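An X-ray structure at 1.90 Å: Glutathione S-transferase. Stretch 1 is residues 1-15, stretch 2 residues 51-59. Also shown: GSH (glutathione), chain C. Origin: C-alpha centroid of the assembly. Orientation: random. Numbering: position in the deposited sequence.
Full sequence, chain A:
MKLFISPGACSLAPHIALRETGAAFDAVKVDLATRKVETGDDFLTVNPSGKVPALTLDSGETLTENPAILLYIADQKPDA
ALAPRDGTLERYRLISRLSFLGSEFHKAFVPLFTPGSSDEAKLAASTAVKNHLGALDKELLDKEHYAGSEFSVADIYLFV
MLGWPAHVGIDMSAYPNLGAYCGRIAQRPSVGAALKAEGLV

Stretch 1 (1-15) MKLFISPGACSLAPH
Stretch 2 (51-59) KVPALTLDS

The contact is an antiparallel pairing of two short strands, closed at one end by a salt bridge and at the other by a loop that packs on a cis-proline and lies beside bound glutathione. The strand of residues 2-5 runs against the strand ending at Thr56. Their axes approach to 4.8 Å, with 160° between their N-to-C directions. The contact buries 705 Å², both sides summed.

The register pairs Lys2 with Thr56 (CA to CA 5.1 Å) and Leu3 with Leu55 (CA to CA 4.6 Å). Lys2 and Thr56 form the hydrogen-bonded pair. Lys2 N donates to Thr56 O at 3.0 Å, and Thr56 N donates to Lys2 O at 2.8 Å. Leu3 and Leu55 form the narrower, non-hydrogen-bonded pair. Farther along, Phe4 N donates to Ala54 O at 2.9 Å, nearly straight at 175°. Phe4 O instead lies 3.4 Å from Pro53 CA, a CA-H...O contact. Strand phi/psi values stay extended: -122/125 at Lys2, -99/127 at Leu3, -94/122 at Phe4, -119/113 at Leu55 and -92/119 at Thr56.

Side chains alternate between the faces. Leu3 and Leu55 share one face and the same rotamer, chi1 t and chi2 p; their CD1 atoms are 4.2 Å apart. Lys2, Phe4, Ala54 and Thr56 lie on the other. Phe4 has chi1 m and chi2 81°. Its CD1 is 4.3 Å from Ala54 CB, and its CE1 is 3.4 Å from Thr56 OG1, which meets the ring at its edge. Thr56 is m in chi1, and its hydroxyl is hydrogen-bonded elsewhere in the structure.

At the chain start, Met1 N forms a salt bridge with Asp58 OD1 at 2.7 Å. Asp58 has chi1 m, and although its CA-to-CB bond points sideways, the end of the side chain comes nearer to stretch 1. Met1 has chi1 t, chi2 146° and chi3 p. Its CG is 3.6 Å from Leu55 CD1, and its SD is 4.2 Å from Leu57 CD2.

After Ile5 the chain makes a type II turn from Ser6 to Ala9, with Gly8 at positive phi (84/-8), then a type I turn from Ala9 to Leu12. Ala9 N donates to Ser6 O and Leu12 N to Ala9 O, both at 3.0 Å. Ser6 N donates to Ser11 OG at 3.1 Å, tying Ser6 to the second turn. Ser11 is p in chi1.

The CA-to-CB bond of Val52, chi1 m, points toward stretch 1. Val52 CG2 is 3.7 Å from Ser11 OG and 4.2 Å from Ala9 CB, and Val52 CG1 is 3.6 Å from Phe4 O. The peptide before Pro53 is cis. Pro53 CB lies 3.8 Å from both Ser11 CB and Pro14 CG.

The Val52 backbone pairs with glutathione: Val52 N donates to GSH O2 at 2.9 Å, and GSH N2 donates to Val52 O at 2.8 Å. Lys51 NZ donates to GSH O31 at 2.9 Å. Cys10, chi1 p, brings its SG to 3.1 Å from GSH SG2.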

ATOM      1  N   MET A   1     -13.259 -12.408  17.231  1.00 29.56           N
ATOM      2  CA  MET A   1     -12.291 -11.750  16.348  1.00 26.86           C
ATOM      3  C   MET A   1     -10.887 -12.035  16.902  1.00 25.19           C
ATOM      4  O   MET A   1     -10.667 -11.857  18.132  1.00 21.46           O
ATOM      5  CB  MET A   1     -12.536 -10.241  16.330  1.00 28.87           C
ATOM      6  CG  MET A   1     -11.966  -9.547  15.145  1.00 30.52           C
ATOM      7  SD  MET A   1     -12.937  -8.156  14.551  1.00 32.43           S
ATOM      8  CE  MET A   1     -12.797  -7.060  15.958  1.00 36.57           C
ATOM      9  N   LYS A   2      -9.987 -12.508  16.051  1.00 20.65           N
ATOM     10  CA  LYS A   2      -8.601 -12.834  16.460  1.00 16.65           C
ATOM     11  C   LYS A   2      -7.676 -11.987  15.592  1.00 13.54           C
ATOM     12  O   LYS A   2      -7.750 -12.083  14.342  1.00 12.46           O
ATOM     13  CB  LYS A   2      -8.229 -14.301  16.233  1.00 22.34           C
ATOM     14  CG  LYS A   2      -8.975 -15.353  17.039  1.00 28.84           C
ATOM     15  CD  LYS A   2      -8.287 -16.698  16.955  1.00 33.47           C
ATOM     16  CE  LYS A   2      -9.249 -17.863  16.943  1.00 41.49           C
ATOM     17  NZ  LYS A   2      -9.774 -18.080  15.571  1.00 49.14           N
ATOM     18  N   LEU A   3      -6.810 -11.234  16.230  1.00 10.77           N
ATOM     19  CA  LEU A   3      -5.674 -10.577  15.571  1.00 10.34           C
ATOM     20  C   LEU A   3      -4.391 -11.396  15.781  1.00  9.81           C
ATOM     21  O   LEU A   3      -4.056 -11.680  16.927  1.00  8.62           O
ATOM     22  CB  LEU A   3      -5.505  -9.176  16.165  1.00 10.28           C
ATOM     23  CG  LEU A   3      -4.396  -8.388  15.499  1.00  9.74           C
ATOM     24  CD1 LEU A   3      -4.759  -8.003  14.051  1.00  9.55           C
ATOM     25  CD2 LEU A   3      -4.065  -7.157  16.342  1.00  9.28           C
ATOM     26  N   PHE A   4      -3.698 -11.721  14.682  1.00  9.54           N
ATOM     27  CA  PHE A   4      -2.425 -12.461  14.674  1.00 10.21           C
ATOM     28  C   PHE A   4      -1.300 -11.457  14.652  1.00  9.50           C
ATOM     29  O   PHE A   4      -1.304 -10.601  13.755  1.00  8.03           O
ATOM     30  CB  PHE A   4      -2.351 -13.445  13.501  1.00 10.48           C
ATOM     31  CG  PHE A   4      -3.374 -14.537  13.638  1.00 12.42           C
ATOM     32  CD1 PHE A   4      -4.693 -14.326  13.272  1.00 12.12           C
ATOM     33  CD2 PHE A   4      -3.028 -15.747  14.214  1.00 13.17           C
ATOM     34  CE1 PHE A   4      -5.635 -15.330  13.432  1.00 15.06           C
ATOM     35  CE2 PHE A   4      -3.969 -16.749  14.364  1.00 13.71           C
ATOM     36  CZ  PHE A   4      -5.274 -16.539  13.977  1.00 14.60           C
ATOM     37  N   ILE A   5      -0.448 -11.544  15.666  1.00  9.97           N
ATOM     38  CA  ILE A   5       0.626 -10.570  15.932  1.00 11.13           C
ATOM     39  C   ILE A   5       1.987 -11.248  16.056  1.00 11.38           C
ATOM     40  O   ILE A   5       2.079 -12.436  16.368  1.00 11.28           O
ATOM     41  CB  ILE A   5       0.320  -9.744  17.197  1.00 11.13           C
ATOM     42  CG1 ILE A   5       0.367 -10.548  18.494  1.00 12.22           C
ATOM     43  CG2 ILE A   5      -1.004  -9.030  17.029  1.00 11.73           C
ATOM     44  CD1 ILE A   5       0.553  -9.650  19.726  1.00 13.04           C
ATOM     45  N   SER A   6       3.002 -10.397  15.952  1.00 13.41           N
ATOM     46  CA  SER A   6       4.363 -10.639  16.479  1.00 14.66           C
ATOM     47  C   SER A   6       4.780  -9.367  17.227  1.00 14.78           C
ATOM     48  O   SER A   6       4.683  -8.272  16.691  1.00 13.44           O
ATOM     49  CB  SER A   6       5.283 -10.996  15.333  1.00 16.62           C
ATOM     50  OG  SER A   6       6.575 -11.258  15.852  1.00 15.01           O
ATOM     51  N   PRO A   7       5.192  -9.443  18.511  1.00 16.70           N
ATOM     52  CA  PRO A   7       5.396  -8.222  19.305  1.00 17.05           C
ATOM     53  C   PRO A   7       6.313  -7.222  18.617  1.00 15.90           C
ATOM     54  O   PRO A   7       7.413  -7.583  18.189  1.00 17.32           O
ATOM     55  CB  PRO A   7       6.018  -8.710  20.613  1.00 17.28           C
ATOM     56  CG  PRO A   7       5.523 -10.125  20.703  1.00 17.43           C
ATOM     57  CD  PRO A   7       5.507 -10.656  19.275  1.00 17.06           C
ATOM     58  N   GLY A   8       5.857  -5.984  18.539  1.00 17.29           N
ATOM     59  CA  GLY A   8       6.671  -4.876  18.021  1.00 17.58           C
ATOM     60  C   GLY A   8       6.620  -4.782  16.502  1.00 19.54           C
ATOM     61  O   GLY A   8       7.132  -3.751  15.959  1.00 20.78           O
ATOM     62  N   ALA A   9       6.010  -5.768  15.818  1.00 18.04           N
ATOM     63  CA  ALA A   9       5.936  -5.801  14.336  1.00 16.44           C
ATOM     64  C   ALA A   9       4.834  -4.846  13.893  1.00 16.51           C
ATOM     65  O   ALA A   9       4.220  -4.189  14.781  1.00 16.38           O
ATOM     66  CB  ALA A   9       5.718  -7.217  13.850  1.00 16.18           C
ATOM     67  N   CYS A  10       4.570  -4.732  12.577  1.00 14.60           N
ATOM     68  CA  CYS A  10       3.568  -3.754  12.086  1.00 13.95           C
ATOM     69  C   CYS A  10       2.166  -4.176  12.554  1.00 11.78           C
ATOM     70  O   CYS A  10       1.230  -3.293  12.544  1.00 10.16           O
ATOM     71  CB  CYS A  10       3.657  -3.577  10.579  1.00 17.75           C
ATOM     72  SG  CYS A  10       3.370  -5.184   9.812  1.00 21.52           S
ATOM     73  N   SER A  11       1.991  -5.417  13.042  1.00  9.42           N
ATOM     74  CA  SER A  11       0.741  -5.891  13.712  1.00  9.63           C
ATOM     75  C   SER A  11       0.380  -5.093  14.976  1.00  9.72           C
ATOM     76  O   SER A  11      -0.837  -5.123  15.385  1.00  9.68           O
ATOM     77  CB  SER A  11       0.788  -7.382  14.009  1.00  9.25           C
ATOM     78  OG  SER A  11       1.991  -7.751  14.645  1.00  9.35           O
ATOM     79  N   LEU A  12       1.350  -4.419  15.603  1.00 10.30           N
ATOM     80  CA  LEU A  12       1.032  -3.516  16.751  1.00 10.69           C
ATOM     81  C   LEU A  12      -0.023  -2.487  16.328  1.00 11.34           C
ATOM     82  O   LEU A  12      -0.822  -2.087  17.161  1.00 12.27           O
ATOM     83  CB  LEU A  12       2.328  -2.897  17.260  1.00 10.27           C
ATOM     84  CG  LEU A  12       2.231  -1.932  18.438  1.00 10.84           C
ATOM     85  CD1 LEU A  12       1.632  -2.587  19.684  1.00 10.47           C
ATOM     86  CD2 LEU A  12       3.612  -1.404  18.741  1.00 11.00           C
ATOM     87  N   ALA A  13      -0.065  -2.074  15.053  1.00 11.25           N
ATOM     88  CA  ALA A  13      -0.966  -0.992  14.621  1.00 11.28           C
ATOM     89  C   ALA A  13      -2.430  -1.401  14.804  1.00 11.47           C
ATOM     90  O   ALA A  13      -3.172  -0.731  15.556  1.00 10.46           O
ATOM     91  CB  ALA A  13      -0.662  -0.534  13.215  1.00 10.91           C
ATOM     92  N   PRO A  14      -2.887  -2.524  14.207  1.00 10.16           N
ATOM     93  CA  PRO A  14      -4.246  -2.981  14.452  1.00 10.63           C
ATOM     94  C   PRO A  14      -4.477  -3.374  15.923  1.00 10.39           C
ATOM     95  O   PRO A  14      -5.626  -3.231  16.393  1.00  9.45           O
ATOM     96  CB  PRO A  14      -4.478  -4.124  13.440  1.00 11.45           C
ATOM     97  CG  PRO A  14      -3.102  -4.505  13.018  1.00 11.09           C
ATOM     98  CD  PRO A  14      -2.225  -3.268  13.131  1.00 10.88           C
ATOM     99  N   HIS A  15      -3.447  -3.848  16.626  1.00 10.18           N
ATOM    100  CA  HIS A  15      -3.549  -4.106  18.097  1.00 10.70           C
ATOM    101  C   HIS A  15      -4.009  -2.816  18.800  1.00 10.71           C
ATOM    102  O   HIS A  15      -5.010  -2.852  19.569  1.00 11.95           O
ATOM    103  CB  HIS A  15      -2.208  -4.624  18.645  1.00 10.92           C
ATOM    104  CG  HIS A  15      -2.277  -5.205  20.019  1.00 11.18           C
ATOM    105  ND1 HIS A  15      -1.183  -5.811  20.621  1.00 13.69           N
ATOM    106  CD2 HIS A  15      -3.305  -5.341  20.875  1.00 13.60           C
ATOM    107  CE1 HIS A  15      -1.526  -6.211  21.846  1.00 13.51           C
ATOM    108  NE2 HIS A  15      -2.839  -5.979  22.004  1.00 13.29           N
ATOM    109  N   LYS A  51       2.587 -13.744   6.824  1.00 12.12           N
ATOM    110  CA  LYS A  51       2.914 -12.414   7.419  1.00 13.26           C
ATOM    111  C   LYS A  51       1.839 -11.972   8.424  1.00 12.44           C
ATOM    112  O   LYS A  51       0.636 -12.320   8.288  1.00 11.73           O
ATOM    113  CB  LYS A  51       3.073 -11.369   6.324  1.00 15.58           C
ATOM    114  CG  LYS A  51       4.219 -11.617   5.355  1.00 16.98           C
ATOM    115  CD  LYS A  51       4.164 -10.690   4.182  1.00 20.10           C
ATOM    116  CE  LYS A  51       5.396 -10.782   3.321  1.00 22.29           C
ATOM    117  NZ  LYS A  51       6.404  -9.853   3.844  1.00 27.80           N
ATOM    118  N   VAL A  52       2.271 -11.146   9.384  1.00 12.20           N
ATOM    119  CA  VAL A  52       1.349 -10.468  10.339  1.00 10.85           C
ATOM    120  C   VAL A  52       1.273  -9.017   9.894  1.00  9.94           C
ATOM    121  O   VAL A  52       2.223  -8.517   9.314  1.00 11.39           O
ATOM    122  CB  VAL A  52       1.782 -10.634  11.805  1.00 10.58           C
ATOM    123  CG1 VAL A  52       1.566 -12.068  12.258  1.00 10.23           C
ATOM    124  CG2 VAL A  52       3.207 -10.146  12.106  1.00 10.12           C
ATOM    125  N   PRO A  53       0.152  -8.303  10.125  1.00 10.30           N
ATOM    126  CA  PRO A  53      -1.025  -8.864  10.805  1.00  9.02           C
ATOM    127  C   PRO A  53      -1.938  -9.706   9.906  1.00  9.49           C
ATOM    128  O   PRO A  53      -1.942  -9.493   8.703  1.00  9.56           O
ATOM    129  CB  PRO A  53      -1.840  -7.627  11.224  1.00  9.41           C
ATOM    130  CG  PRO A  53      -1.458  -6.590  10.168  1.00  9.76           C
ATOM    131  CD  PRO A  53      -0.015  -6.871   9.794  1.00 10.25           C
ATOM    132  N   ALA A  54      -2.779 -10.508  10.534  1.00  9.08           N
ATOM    133  CA  ALA A  54      -3.980 -11.097   9.907  1.00 10.72           C
ATOM    134  C   ALA A  54      -5.110 -10.961  10.924  1.00 10.95           C
ATOM    135  O   ALA A  54      -4.836 -11.058  12.143  1.00 10.66           O
ATOM    136  CB  ALA A  54      -3.747 -12.522   9.528  1.00 10.54           C
ATOM    137  N   LEU A  55      -6.299 -10.635  10.449  1.00 11.02           N
ATOM    138  CA  LEU A  55      -7.486 -10.448  11.299  1.00 10.86           C
ATOM    139  C   LEU A  55      -8.571 -11.439  10.903  1.00 12.15           C
ATOM    140  O   LEU A  55      -9.034 -11.327   9.761  1.00 14.21           O
ATOM    141  CB  LEU A  55      -8.002  -9.029  11.146  1.00 10.68           C
ATOM    142  CG  LEU A  55      -9.219  -8.752  12.025  1.00 11.59           C
ATOM    143  CD1 LEU A  55      -8.819  -8.728  13.500  1.00 12.50           C
ATOM    144  CD2 LEU A  55      -9.828  -7.418  11.660  1.00 11.08           C
ATOM    145  N   THR A  56      -8.893 -12.385  11.774  1.00 13.65           N
ATOM    146  CA  THR A  56      -9.984 -13.365  11.560  1.00 16.18           C
ATOM    147  C   THR A  56     -11.249 -12.794  12.176  1.00 17.07           C
ATOM    148  O   THR A  56     -11.267 -12.503  13.390  1.00 18.09           O
ATOM    149  CB  THR A  56      -9.675 -14.754  12.110  1.00 16.54           C
ATOM    150  OG1 THR A  56      -8.449 -15.173  11.532  1.00 19.62           O
ATOM    151  CG2 THR A  56     -10.749 -15.772  11.763  1.00 18.75           C
ATOM    152  N   LEU A  57     -12.251 -12.594  11.339  1.00 17.51           N
ATOM    153  CA  LEU A  57     -13.554 -12.031  11.746  1.00 20.60           C
ATOM    154  C   LEU A  57     -14.352 -13.131  12.450  1.00 21.07           C
ATOM    155  O   LEU A  57     -13.991 -14.311  12.312  1.00 20.82           O
ATOM    156  CB  LEU A  57     -14.268 -11.498  10.504  1.00 22.32           C
ATOM    157  CG  LEU A  57     -13.459 -10.514   9.671  1.00 23.57           C
ATOM    158  CD1 LEU A  57     -14.245 -10.086   8.431  1.00 24.88           C
ATOM    159  CD2 LEU A  57     -13.026  -9.315  10.503  1.00 25.15           C
ATOM    160  N   ASP A  58     -15.414 -12.759  13.153  1.00 25.71           N
ATOM    161  CA  ASP A  58     -16.339 -13.721  13.818  1.00 28.30           C
ATOM    162  C   ASP A  58     -16.888 -14.750  12.820  1.00 29.83           C
ATOM    163  O   ASP A  58     -17.131 -15.885  13.243  1.00 30.04           O
ATOM    164  CB  ASP A  58     -17.420 -12.962  14.586  1.00 31.78           C
ATOM    165  CG  ASP A  58     -16.828 -12.148  15.723  1.00 35.93           C
ATOM    166  OD1 ASP A  58     -15.733 -12.530  16.198  1.00 37.99           O
ATOM    167  OD2 ASP A  58     -17.433 -11.133  16.111  1.00 43.46           O
ATOM    168  N   SER A  59     -17.054 -14.402  11.539  1.00 28.90           N
ATOM    169  CA  SER A  59     -17.520 -15.331  10.472  1.00 28.46           C
ATOM    170  C   SER A  59     -16.476 -16.423  10.232  1.00 28.88           C
ATOM    171  O   SER A  59     -16.817 -17.440   9.635  1.00 26.91           O
ATOM    172  CB  SER A  59     -17.767 -14.581   9.202  1.00 30.24           C
ATOM    173  OG  SER A  59     -16.521 -14.066   8.724  1.00 28.80           O
TER
HETATM  174  N1  GSH C 301       2.000  -5.500   3.190  1.00 11.67           N
HETATM  175  CA1 GSH C 301       1.768  -6.168   4.483  1.00 12.34           C
HETATM  176  C1  GSH C 301       0.817  -5.327   5.345  1.00 13.09           C
HETATM  177  O11 GSH C 301       0.785  -4.115   5.096  1.00 14.29           O
HETATM  178  O12 GSH C 301       0.146  -5.944   6.241  1.00 13.25           O
HETATM  179  CB1 GSH C 301       3.127  -6.349   5.165  1.00 12.53           C
HETATM  180  CG1 GSH C 301       3.120  -7.298   6.333  1.00 12.37           C
HETATM  181  CD1 GSH C 301       4.553  -7.563   6.791  1.00 12.64           C
HETATM  182  OE1 GSH C 301       5.536  -7.388   6.060  1.00 13.32           O
HETATM  183  N2  GSH C 301       4.675  -8.052   8.018  1.00 12.30           N
HETATM  184  CA2 GSH C 301       5.917  -8.455   8.648  1.00 14.17           C
HETATM  185  C2  GSH C 301       6.077  -9.965   8.664  1.00 15.13           C
HETATM  186  O2  GSH C 301       5.146 -10.678   9.041  1.00 16.20           O
HETATM  187  CB2 GSH C 301       6.036  -7.895  10.064  1.00 14.64           C
HETATM  188  SG2 GSH C 301       6.330  -6.100  10.120  1.00 16.62           S
HETATM  189  N3  GSH C 301       7.213 -10.437   8.184  1.00 16.94           N
HETATM  190  CA3 GSH C 301       7.526 -11.845   8.168  1.00 20.22           C
HETATM  191  C3  GSH C 301       7.920 -12.348   6.777  1.00 25.76           C
HETATM  192  O31 GSH C 301       7.728 -11.586   5.808  1.00 29.59           O
HETATM  193  O32 GSH C 301       8.383 -13.506   6.700  1.00 31.96           O